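Local coordinates for protein MAU2 chromatid cohesion factor homolog (Saccharomyces cerevisiae, PDB 4XDN) that forms a complex with Scc2 that is required for cohesin to associate with chromosomes, and so takes part in sister chromatid cohesion, at residues K214-L219 and P250-W255; K256-M261 and N276-F281; Q37-H42 and Y60-M65; M65-F70 and F89-L94. All coordinates share one frame; numbering follows the deposited sequence.

Interaction 1 (K214-L219 and P250-W255); sequences KWFLNL and PELYAW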
# COMPACT_ATOMS: atom_id res chain seq x y z
N LYS A 214 -11.72 -11.19 -16.52
CA LYS A 214 -11.38 -12.05 -15.40
C LYS A 214 -9.99 -11.73 -14.85
O LYS A 214 -9.80 -11.63 -13.65
CB LYS A 214 -11.45 -13.53 -15.79
CG LYS A 214 -11.00 -14.45 -14.67
CD LYS A 214 -11.36 -15.91 -14.92
CE LYS A 214 -10.99 -16.76 -13.71
NZ LYS A 214 -11.32 -18.20 -13.89
N TRP A 215 -9.03 -11.59 -15.76
CA TRP A 215 -7.66 -11.29 -15.36
C TRP A 215 -7.57 -9.93 -14.68
O TRP A 215 -6.74 -9.74 -13.79
CB TRP A 215 -6.73 -11.33 -16.58
CG TRP A 215 -6.19 -12.71 -16.88
CD1 TRP A 215 -5.82 -13.66 -15.97
CD2 TRP A 215 -5.97 -13.28 -18.17
NE1 TRP A 215 -5.38 -14.79 -16.62
CE2 TRP A 215 -5.47 -14.59 -17.97
CE3 TRP A 215 -6.16 -12.83 -19.48
CZ2 TRP A 215 -5.14 -15.43 -19.03
CZ3 TRP A 215 -5.83 -13.67 -20.53
CH2 TRP A 215 -5.33 -14.96 -20.30
N PHE A 216 -8.41 -8.99 -15.09
CA PHE A 216 -8.48 -7.70 -14.42
C PHE A 216 -8.96 -7.87 -12.98
O PHE A 216 -8.36 -7.33 -12.05
CB PHE A 216 -9.40 -6.74 -15.16
CG PHE A 216 -9.85 -5.58 -14.33
CD1 PHE A 216 -8.96 -4.57 -13.99
CD2 PHE A 216 -11.15 -5.50 -13.87
CE1 PHE A 216 -9.37 -3.50 -13.22
CE2 PHE A 216 -11.56 -4.44 -13.09
CZ PHE A 216 -10.67 -3.43 -12.76
N LEU A 217 -10.04 -8.61 -12.81
CA LEU A 217 -10.62 -8.84 -11.49
C LEU A 217 -9.64 -9.58 -10.59
O LEU A 217 -9.59 -9.33 -9.39
CB LEU A 217 -11.92 -9.63 -11.60
CG LEU A 217 -13.08 -8.91 -12.29
CD1 LEU A 217 -14.18 -9.91 -12.59
CD2 LEU A 217 -13.59 -7.77 -11.43
N ASN A 218 -8.88 -10.49 -11.18
CA ASN A 218 -7.91 -11.26 -10.41
C ASN A 218 -6.77 -10.36 -9.92
O ASN A 218 -6.22 -10.59 -8.85
CB ASN A 218 -7.36 -12.41 -11.25
CG ASN A 218 -6.40 -13.29 -10.47
OD1 ASN A 218 -6.81 -14.03 -9.58
ND2 ASN A 218 -5.12 -13.20 -10.79
N LEU A 219 -6.43 -9.35 -10.72
CA LEU A 219 -5.43 -8.37 -10.32
C LEU A 219 -5.94 -7.55 -9.14
O LEU A 219 -5.19 -7.26 -8.21
CB LEU A 219 -5.06 -7.46 -11.49
CG LEU A 219 -4.25 -8.11 -12.61
CD1 LEU A 219 -4.25 -7.23 -13.85
CD2 LEU A 219 -2.83 -8.37 -12.15
N PRO A 250 -1.17 -3.63 -22.52
CA PRO A 250 0.09 -3.26 -21.85
C PRO A 250 -0.11 -2.56 -20.50
O PRO A 250 0.74 -2.71 -19.62
CB PRO A 250 0.75 -2.32 -22.86
CG PRO A 250 -0.37 -1.77 -23.67
CD PRO A 250 -1.38 -2.86 -23.75
N GLU A 251 -1.20 -1.82 -20.34
CA GLU A 251 -1.46 -1.13 -19.08
C GLU A 251 -1.69 -2.13 -17.94
O GLU A 251 -1.02 -2.08 -16.91
CB GLU A 251 -2.66 -0.19 -19.21
CG GLU A 251 -2.39 1.05 -20.05
CD GLU A 251 -2.41 0.77 -21.54
OE1 GLU A 251 -3.26 -0.03 -22.00
OE2 GLU A 251 -1.58 1.36 -22.27
N LEU A 252 -2.65 -3.03 -18.14
CA LEU A 252 -2.99 -4.00 -17.11
C LEU A 252 -1.85 -5.00 -16.87
O LEU A 252 -1.69 -5.51 -15.77
CB LEU A 252 -4.27 -4.76 -17.48
CG LEU A 252 -5.57 -3.94 -17.43
CD1 LEU A 252 -6.74 -4.78 -17.93
CD2 LEU A 252 -5.85 -3.42 -16.03
N TYR A 253 -1.06 -5.27 -17.91
CA TYR A 253 0.06 -6.20 -17.76
C TYR A 253 1.16 -5.57 -16.91
O TYR A 253 1.84 -6.26 -16.15
CB TYR A 253 0.61 -6.62 -19.11
CG TYR A 253 1.50 -7.84 -19.02
CD1 TYR A 253 0.95 -9.12 -19.00
CD2 TYR A 253 2.88 -7.72 -18.95
CE1 TYR A 253 1.76 -10.24 -18.91
CE2 TYR A 253 3.69 -8.84 -18.87
CZ TYR A 253 3.12 -10.10 -18.84
OH TYR A 253 3.93 -11.21 -18.76
N ALA A 254 1.34 -4.26 -17.03
CA ALA A 254 2.29 -3.54 -16.19
C ALA A 254 1.89 -3.69 -14.73
O ALA A 254 2.74 -3.79 -13.84
CB ALA A 254 2.36 -2.08 -16.58
N TRP A 255 0.59 -3.71 -14.49
CA TRP A 255 0.04 -3.88 -13.15
C TRP A 255 0.33 -5.30 -12.66
O TRP A 255 0.66 -5.50 -11.49
CB TRP A 255 -1.46 -3.61 -13.15
CG TRP A 255 -2.10 -3.56 -11.80
CD1 TRP A 255 -1.47 -3.47 -10.59
CD2 TRP A 255 -3.51 -3.61 -11.52
NE1 TRP A 255 -2.40 -3.45 -9.58
CE2 TRP A 255 -3.65 -3.54 -10.12
CE3 TRP A 255 -4.65 -3.71 -12.31
CZ2 TRP A 255 -4.90 -3.56 -9.49
CZ3 TRP A 255 -5.89 -3.73 -11.69
CH2 TRP A 255 -6.00 -3.66 -10.30
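L219 lays its CB over one face of the W255 indole, 3.9 Å from the centroid of the six-membered ring and 14° off the ring normal, a CH-pi contact displaced toward the rim. The same indole is met at its edge by F216, whose CE1 lies 3.8 Å from W255 CZ3. Beside this pair, L252 CD2 comes to 3.9 Å from F216 CD1. L219 completes the first shell with its CD1, which rests 3.6 Å from the backbone O of L252. The indole crosses the gap because its CG stands anti to the backbone N (chi1 -172°), bringing the six-membered ring against helix 212-228. One shell out, the bond from W255 NE1 to OD1 of N223, one turn beyond L219 on that facing helix, would restrain the rotation of the indole. I299 of strand 297-302 touches both F216 and L252, and apolar side chains from the chain of another protein pack on F216 and W255. The segments 214-219 and 250-255 run in roughly the same direction, 33° apart, with the short helices 234-241 and 245-248 between them in sequence. Shape and dispersion therefore make the contact between the two segments, while the indole N-H adds a polar restraint from beyond them.

Interaction 2 (K256-M261 and N276-F281); sequences KLALEM and NEFKNF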
# COMPACT_ATOMS: atom_id res chain seq x y z
N LYS A 256 0.20 -6.27 -13.56
CA LYS A 256 0.53 -7.65 -13.24
C LYS A 256 1.99 -7.75 -12.81
O LYS A 256 2.29 -8.35 -11.77
CB LYS A 256 0.26 -8.56 -14.45
CG LYS A 256 0.66 -10.01 -14.26
CD LYS A 256 1.57 -10.47 -15.39
CE LYS A 256 1.96 -11.94 -15.25
NZ LYS A 256 3.39 -12.18 -15.61
N LEU A 257 2.88 -7.17 -13.60
CA LEU A 257 4.30 -7.21 -13.32
C LEU A 257 4.63 -6.52 -12.00
O LEU A 257 5.45 -7.00 -11.23
CB LEU A 257 5.09 -6.57 -14.46
CG LEU A 257 5.03 -7.30 -15.80
CD1 LEU A 257 5.67 -6.46 -16.89
CD2 LEU A 257 5.71 -8.66 -15.71
N ALA A 258 3.97 -5.39 -11.74
CA ALA A 258 4.18 -4.66 -10.50
C ALA A 258 3.78 -5.51 -9.30
O ALA A 258 4.49 -5.56 -8.30
CB ALA A 258 3.39 -3.36 -10.51
N LEU A 259 2.65 -6.19 -9.42
CA LEU A 259 2.15 -7.01 -8.32
C LEU A 259 3.06 -8.20 -8.07
O LEU A 259 3.24 -8.61 -6.93
CB LEU A 259 0.72 -7.49 -8.62
CG LEU A 259 -0.37 -6.42 -8.58
CD1 LEU A 259 -1.72 -7.03 -8.92
CD2 LEU A 259 -0.42 -5.73 -7.22
N GLU A 260 3.65 -8.73 -9.13
CA GLU A 260 4.58 -9.85 -9.00
C GLU A 260 5.85 -9.39 -8.28
O GLU A 260 6.48 -10.16 -7.56
CB GLU A 260 4.92 -10.44 -10.37
CG GLU A 260 3.79 -11.27 -10.96
CD GLU A 260 4.13 -11.84 -12.33
OE1 GLU A 260 4.89 -11.19 -13.08
OE2 GLU A 260 3.63 -12.94 -12.66
N MET A 261 6.21 -8.12 -8.47
CA MET A 261 7.34 -7.53 -7.76
C MET A 261 7.05 -7.39 -6.28
O MET A 261 7.89 -7.70 -5.43
CB MET A 261 7.70 -6.17 -8.36
CG MET A 261 8.78 -6.23 -9.43
SD MET A 261 10.40 -6.68 -8.77
CE MET A 261 10.76 -5.27 -7.73
N ASN A 276 13.97 -8.63 -14.95
CA ASN A 276 14.22 -8.88 -16.36
C ASN A 276 12.93 -8.88 -17.18
O ASN A 276 12.93 -8.49 -18.35
CB ASN A 276 14.95 -10.22 -16.54
CG ASN A 276 16.34 -10.21 -15.93
OD1 ASN A 276 16.96 -9.15 -15.77
ND2 ASN A 276 16.84 -11.39 -15.57
N GLU A 277 11.83 -9.31 -16.57
CA GLU A 277 10.54 -9.30 -17.24
C GLU A 277 10.10 -7.87 -17.51
O GLU A 277 9.61 -7.56 -18.60
CB GLU A 277 9.49 -10.03 -16.40
CG GLU A 277 9.69 -11.54 -16.34
CD GLU A 277 8.57 -12.25 -15.62
OE1 GLU A 277 7.39 -11.92 -15.87
OE2 GLU A 277 8.86 -13.15 -14.81
N PHE A 278 10.26 -7.00 -16.52
CA PHE A 278 9.94 -5.59 -16.67
C PHE A 278 10.81 -4.97 -17.76
O PHE A 278 10.34 -4.16 -18.56
CB PHE A 278 10.14 -4.84 -15.36
CG PHE A 278 8.86 -4.47 -14.67
CD1 PHE A 278 7.94 -3.63 -15.29
CD2 PHE A 278 8.58 -4.93 -13.39
CE1 PHE A 278 6.77 -3.28 -14.66
CE2 PHE A 278 7.41 -4.57 -12.75
CZ PHE A 278 6.50 -3.75 -13.39
N LYS A 279 12.09 -5.35 -17.77
CA LYS A 279 13.04 -4.86 -18.76
C LYS A 279 12.57 -5.20 -20.18
O LYS A 279 12.52 -4.33 -21.04
CB LYS A 279 14.42 -5.46 -18.50
CG LYS A 279 15.44 -5.28 -19.62
CD LYS A 279 16.71 -6.07 -19.33
CE LYS A 279 17.55 -6.27 -20.58
NZ LYS A 279 18.57 -7.34 -20.40
N ASN A 280 12.24 -6.47 -20.40
CA ASN A 280 11.76 -6.91 -21.70
C ASN A 280 10.44 -6.22 -22.05
O ASN A 280 10.22 -5.83 -23.20
CB ASN A 280 11.58 -8.43 -21.73
CG ASN A 280 12.89 -9.17 -21.53
OD1 ASN A 280 13.97 -8.62 -21.73
ND2 ASN A 280 12.79 -10.44 -21.13
N PHE A 281 9.57 -6.08 -21.05
CA PHE A 281 8.28 -5.43 -21.24
C PHE A 281 8.46 -3.99 -21.72
O PHE A 281 7.82 -3.56 -22.68
CB PHE A 281 7.48 -5.45 -19.93
CG PHE A 281 6.23 -4.63 -19.97
CD1 PHE A 281 5.14 -5.04 -20.72
CD2 PHE A 281 6.15 -3.44 -19.27
CE1 PHE A 281 3.98 -4.28 -20.76
CE2 PHE A 281 4.99 -2.67 -19.30
CZ PHE A 281 3.91 -3.10 -20.05
O HOH W 1 5.38 -13.75 -15.23
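L257 and F278 sit at the heart of an antiparallel helix hairpin, formed by the consecutive helices 250-266 and 272-291 in the manner of an alpha-alpha superhelix; the segments 256-261 and 276-281 run at 163° to each other. The leucine can be followed outward atom by atom. Its CB presses on one face of the phenyl ring of F278, 3.6 Å from the centroid and 23° off the normal, and is only 3.3 Å from F278 CZ, which marks tight packing. CG then turns beside the backbone N (chi1 -66°), and the two methyls part beyond it. CD1 reaches the next aromatic along the opposing helix, 3.6 Å from F281 CG; CD2 lies against the acidic neighbour, 3.7 Å from E277 OE1. M261 CG closes the edge of the F278 ring, and L320 and L324 of helix 317-331 pack on the same phenylalanine.

Beside this apolar patch lies a polar one. K256 NZ forms a salt bridge to E260 OE2 at 3.1 Å, its hydrogen bonds to both carboxylate oxygens being weak. The carboxylates of E260 and E277 stand perpendicular and close, and the lysine presumably eases their repulsion. A water spans the gap: it accepts from K256 NZ at 2.6 Å and donates to E277 OE1 at 2.8 Å.

Interaction 3 (Q37-H42 and Y60-M65); sequences QEYRDH and YGLMNM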
# COMPACT_ATOMS: atom_id res chain seq x y z
N GLN A 37 -20.31 22.92 -21.27
CA GLN A 37 -19.15 22.11 -21.61
C GLN A 37 -17.88 22.96 -21.68
O GLN A 37 -16.82 22.53 -21.22
CB GLN A 37 -19.37 21.40 -22.95
CG GLN A 37 -20.41 20.28 -22.89
CD GLN A 37 -20.47 19.48 -24.18
OE1 GLN A 37 -20.35 20.02 -25.27
NE2 GLN A 37 -20.66 18.17 -24.04
N GLU A 38 -17.99 24.16 -22.24
CA GLU A 38 -16.83 25.04 -22.38
C GLU A 38 -16.28 25.45 -21.02
O GLU A 38 -15.08 25.40 -20.79
CB GLU A 38 -17.17 26.29 -23.20
CG GLU A 38 -16.04 27.31 -23.27
CD GLU A 38 -16.27 28.42 -24.27
OE1 GLU A 38 -17.44 28.68 -24.63
OE2 GLU A 38 -15.28 29.04 -24.71
N TYR A 39 -17.18 25.86 -20.12
CA TYR A 39 -16.77 26.25 -18.77
C TYR A 39 -16.06 25.11 -18.06
O TYR A 39 -15.04 25.31 -17.39
CB TYR A 39 -17.99 26.69 -17.95
CG TYR A 39 -18.56 28.04 -18.35
CD1 TYR A 39 -17.74 29.15 -18.52
CD2 TYR A 39 -19.93 28.20 -18.56
CE1 TYR A 39 -18.26 30.37 -18.88
CE2 TYR A 39 -20.46 29.42 -18.93
CZ TYR A 39 -19.62 30.51 -19.08
OH TYR A 39 -20.15 31.73 -19.45
N ARG A 40 -16.59 23.90 -18.21
CA ARG A 40 -16.00 22.71 -17.60
C ARG A 40 -14.64 22.40 -18.21
O ARG A 40 -13.65 22.27 -17.49
CB ARG A 40 -16.93 21.51 -17.77
CG ARG A 40 -16.38 20.18 -17.24
CD ARG A 40 -17.13 19.00 -17.83
NE ARG A 40 -17.03 18.98 -19.29
CZ ARG A 40 -17.90 18.39 -20.10
NH1 ARG A 40 -18.97 17.76 -19.61
NH2 ARG A 40 -17.71 18.43 -21.41
N ASP A 41 -14.60 22.29 -19.53
CA ASP A 41 -13.38 21.87 -20.23
C ASP A 41 -12.27 22.90 -20.08
O ASP A 41 -11.09 22.56 -20.18
CB ASP A 41 -13.68 21.62 -21.71
CG ASP A 41 -14.65 20.48 -21.92
OD1 ASP A 41 -14.82 19.65 -21.00
OD2 ASP A 41 -15.25 20.40 -23.02
N HIS A 42 -12.64 24.16 -19.85
CA HIS A 42 -11.66 25.21 -19.65
C HIS A 42 -11.09 25.14 -18.24
O HIS A 42 -9.92 25.47 -18.01
CB HIS A 42 -12.26 26.58 -19.90
CG HIS A 42 -11.25 27.67 -20.02
ND1 HIS A 42 -10.45 27.83 -21.13
CD2 HIS A 42 -10.88 28.64 -19.15
CE1 HIS A 42 -9.64 28.86 -20.95
NE2 HIS A 42 -9.88 29.37 -19.76
N TYR A 60 -13.15 27.03 -9.60
CA TYR A 60 -14.46 26.62 -9.12
C TYR A 60 -15.54 27.58 -9.60
O TYR A 60 -16.72 27.23 -9.65
CB TYR A 60 -14.46 26.51 -7.60
CG TYR A 60 -13.89 25.20 -7.08
CD1 TYR A 60 -14.22 23.99 -7.68
CD2 TYR A 60 -13.02 25.17 -5.99
CE1 TYR A 60 -13.71 22.80 -7.22
CE2 TYR A 60 -12.50 23.98 -5.52
CZ TYR A 60 -12.85 22.80 -6.14
OH TYR A 60 -12.35 21.60 -5.69
N GLY A 61 -15.14 28.80 -9.96
CA GLY A 61 -16.05 29.74 -10.58
C GLY A 61 -16.53 29.18 -11.90
O GLY A 61 -17.72 29.28 -12.24
N LEU A 62 -15.62 28.57 -12.65
CA LEU A 62 -15.95 27.95 -13.92
C LEU A 62 -16.85 26.73 -13.72
O LEU A 62 -17.83 26.55 -14.43
CB LEU A 62 -14.68 27.55 -14.67
CG LEU A 62 -13.81 28.71 -15.16
CD1 LEU A 62 -12.42 28.21 -15.53
CD2 LEU A 62 -14.46 29.41 -16.34
N MET A 63 -16.50 25.89 -12.75
CA MET A 63 -17.28 24.69 -12.47
C MET A 63 -18.68 25.05 -12.00
O MET A 63 -19.65 24.38 -12.34
CB MET A 63 -16.58 23.83 -11.41
CG MET A 63 -15.32 23.14 -11.90
SD MET A 63 -15.60 22.10 -13.35
CE MET A 63 -14.01 21.30 -13.49
N ASN A 64 -18.77 26.11 -11.20
CA ASN A 64 -20.06 26.60 -10.73
C ASN A 64 -20.95 26.97 -11.91
O ASN A 64 -22.09 26.53 -12.01
CB ASN A 64 -19.86 27.80 -9.81
CG ASN A 64 -21.12 28.17 -9.05
OD1 ASN A 64 -21.86 27.29 -8.61
ND2 ASN A 64 -21.35 29.46 -8.87
N MET A 65 -20.41 27.77 -12.82
CA MET A 65 -21.13 28.17 -14.02
C MET A 65 -21.55 26.96 -14.85
O MET A 65 -22.68 26.88 -15.31
CB MET A 65 -20.29 29.12 -14.88
CG MET A 65 -20.35 30.56 -14.42
SD MET A 65 -21.99 31.29 -14.56
CE MET A 65 -22.23 31.25 -16.33
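Y39 and L62 bring their CA atoms to 5.2 Å where the antiparallel helices 29-45 and 53-76 approach, the local axes being 7.9 Å apart with 154° between their directions. So close a pairing lets each residue lie on the other's backbone: Y39 CB is 3.5 Å from L62 O, and L62 CB is likewise 3.5 Å from Y39 O. M65 CB lies over one face of the tyrosine ring, toward its rim, 4.0 Å from the Y39 centroid and 19° off the normal, in a CH-pi contact. Because the chain bends at both chi2 and chi3 (each -64°), M65 curls back and sets CE 3.6 Å from Y39 CE2, while its sulfur sits obliquely to the ring in a Met-aromatic contact. L62 divides its methyls, CD2 lying 3.9 Å from Y39 CD1 and CD1 meeting the edge of the H42 imidazole in its plane.

R40 holds D41 OD1 with NE (2.9 Å) and NH2, both from the same face of the carboxylate; its main partner, however, is E90. Y39 OH and H42 NE2 are hydrogen-bonded to backbone of another protein's chain. Packing of successive antiparallel helices in this way is characteristic of TPR-like alpha-alpha superhelices, and here the pair also contacts the chain of another protein.

Interaction 4 (M65-F70 and F89-L94); sequences MSIQMF and FEMVEL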
# COMPACT_ATOMS: atom_id res chain seq x y z
N MET A 65 -20.41 27.77 -12.82
CA MET A 65 -21.13 28.17 -14.02
C MET A 65 -21.55 26.96 -14.85
O MET A 65 -22.68 26.88 -15.31
CB MET A 65 -20.29 29.12 -14.88
CG MET A 65 -20.35 30.56 -14.42
SD MET A 65 -21.99 31.29 -14.56
CE MET A 65 -22.23 31.25 -16.33
N SER A 66 -20.63 26.01 -15.03
CA SER A 66 -20.93 24.81 -15.81
C SER A 66 -22.12 24.06 -15.22
O SER A 66 -23.04 23.67 -15.94
CB SER A 66 -19.72 23.89 -15.86
OG SER A 66 -20.05 22.67 -16.51
N ILE A 67 -22.09 23.86 -13.90
CA ILE A 67 -23.17 23.16 -13.21
C ILE A 67 -24.48 23.93 -13.34
O ILE A 67 -25.53 23.34 -13.60
CB ILE A 67 -22.82 22.95 -11.72
CG1 ILE A 67 -21.65 21.98 -11.60
CG2 ILE A 67 -24.02 22.40 -10.95
CD1 ILE A 67 -20.99 21.98 -10.23
N GLN A 68 -24.42 25.24 -13.15
CA GLN A 68 -25.62 26.07 -13.19
C GLN A 68 -26.24 26.07 -14.58
O GLN A 68 -27.46 26.12 -14.73
CB GLN A 68 -25.31 27.50 -12.74
CG GLN A 68 -24.73 27.59 -11.32
CD GLN A 68 -25.63 28.32 -10.33
OE1 GLN A 68 -26.69 28.84 -10.68
NE2 GLN A 68 -25.19 28.37 -9.08
N MET A 69 -25.39 26.02 -15.61
CA MET A 69 -25.86 25.97 -16.98
C MET A 69 -26.53 24.63 -17.26
O MET A 69 -27.55 24.56 -17.96
CB MET A 69 -24.71 26.21 -17.96
CG MET A 69 -24.12 27.63 -17.88
SD MET A 69 -25.16 28.90 -18.61
CE MET A 69 -24.55 28.92 -20.29
N PHE A 70 -25.96 23.55 -16.72
CA PHE A 70 -26.59 22.23 -16.81
C PHE A 70 -27.94 22.22 -16.12
O PHE A 70 -28.93 21.71 -16.65
CB PHE A 70 -25.69 21.15 -16.19
CG PHE A 70 -24.57 20.69 -17.09
CD1 PHE A 70 -24.81 20.36 -18.42
CD2 PHE A 70 -23.28 20.57 -16.59
CE1 PHE A 70 -23.78 19.93 -19.23
CE2 PHE A 70 -22.24 20.15 -17.41
CZ PHE A 70 -22.49 19.82 -18.73
N PHE A 89 -25.86 13.18 -16.38
CA PHE A 89 -24.61 12.48 -16.14
C PHE A 89 -23.41 13.43 -16.11
O PHE A 89 -22.58 13.36 -15.21
CB PHE A 89 -24.38 11.39 -17.20
CG PHE A 89 -25.33 10.21 -17.09
CD1 PHE A 89 -25.92 9.87 -15.88
CD2 PHE A 89 -25.60 9.44 -18.21
CE1 PHE A 89 -26.78 8.79 -15.79
CE2 PHE A 89 -26.46 8.35 -18.12
CZ PHE A 89 -27.05 8.03 -16.91
N GLU A 90 -23.33 14.33 -17.10
CA GLU A 90 -22.24 15.29 -17.15
C GLU A 90 -22.27 16.21 -15.94
O GLU A 90 -21.24 16.49 -15.33
CB GLU A 90 -22.30 16.12 -18.43
CG GLU A 90 -21.93 15.36 -19.69
CD GLU A 90 -22.00 16.22 -20.93
OE1 GLU A 90 -21.25 17.21 -21.01
OE2 GLU A 90 -22.82 15.91 -21.82
N MET A 91 -23.47 16.68 -15.60
CA MET A 91 -23.65 17.55 -14.44
C MET A 91 -23.26 16.84 -13.15
O MET A 91 -22.48 17.37 -12.35
CB MET A 91 -25.10 18.02 -14.35
CG MET A 91 -25.43 18.71 -13.04
SD MET A 91 -27.13 19.26 -12.93
CE MET A 91 -27.20 19.60 -11.18
N VAL A 92 -23.83 15.66 -12.93
CA VAL A 92 -23.61 14.91 -11.70
C VAL A 92 -22.14 14.52 -11.58
O VAL A 92 -21.60 14.43 -10.48
CB VAL A 92 -24.50 13.65 -11.65
CG1 VAL A 92 -24.00 12.65 -10.60
CG2 VAL A 92 -25.94 14.04 -11.36
N GLU A 93 -21.50 14.27 -12.72
CA GLU A 93 -20.07 13.97 -12.74
C GLU A 93 -19.29 15.08 -12.04
O GLU A 93 -18.32 14.82 -11.33
CB GLU A 93 -19.59 13.81 -14.19
CG GLU A 93 -18.16 13.30 -14.32
CD GLU A 93 -18.06 11.79 -14.17
OE1 GLU A 93 -16.96 11.25 -14.41
OE2 GLU A 93 -19.07 11.14 -13.82
N LEU A 94 -19.74 16.32 -12.23
CA LEU A 94 -19.08 17.47 -11.62
C LEU A 94 -19.43 17.59 -10.14
O LEU A 94 -18.58 17.95 -9.33
CB LEU A 94 -19.46 18.76 -12.35
CG LEU A 94 -19.13 18.82 -13.84
CD1 LEU A 94 -19.47 20.20 -14.40
CD2 LEU A 94 -17.67 18.49 -14.10
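E90 OE1 meets the ring of F70 at CZ, 3.7 Å away, while R40 NH1 of helix 29-45 forms a salt bridge to the same oxygen and Q37 NE2 probably donates to it as well. Carboxylate and ring planes stand 73° apart. The other oxygen, E90 OE2, is taken by K86 and by the hydroxyl of Y33, so this buried carboxylate is well supplied with partners. F70 and M91 run past each other in opposite directions, with M91 N over one face of the ring and F70 CB 3.7 Å from M91 CB. Near the ring plane, L94 CD1 approaches F70 CE2 at 4.1 Å. That methyl also touches S66 OG at 3.3 Å; S66 carries OG anti to its own N (chi1 174°), where it hydrogen-bonds A36 O of helix 29-45. I67 and L94 likewise pass in opposite directions, with I67 CG1 4.0 Å from L94 CB. The segments 65-70 and 89-94 are antiparallel at 146°. Beyond them, a basic side chain from the chain of another protein pairs with E93 OE1. A buried acid bonded to an arginine and a lysine would be expected to stay ionised; the polar bonds of E90 tie helix 81-98 to helix 29-45, and F70 of helix 53-76 adds a carbon contact to the same carboxylate.

From the N terminus, interaction 3 closes the first short loop, joining helix 29-45 to helix 53-76. Interaction 4 starts from M65, which the two share, and folds helix 81-98 back on helix 53-76; the pair lie 9 Å apart between centres and meet through polar bonds and packing. Much further along the chain, interaction 1 spans 30 residues to bring helix 212-228 beside helix 250-266. Interaction 2 continues directly along that helix and closes a hairpin with helix 272-291; the centres of interactions 1 and 2 lie about 12 Å apart. All four run in series, none nesting or crossing. The two clusters, one near the N terminus and one nearer the chain's centre, do not touch.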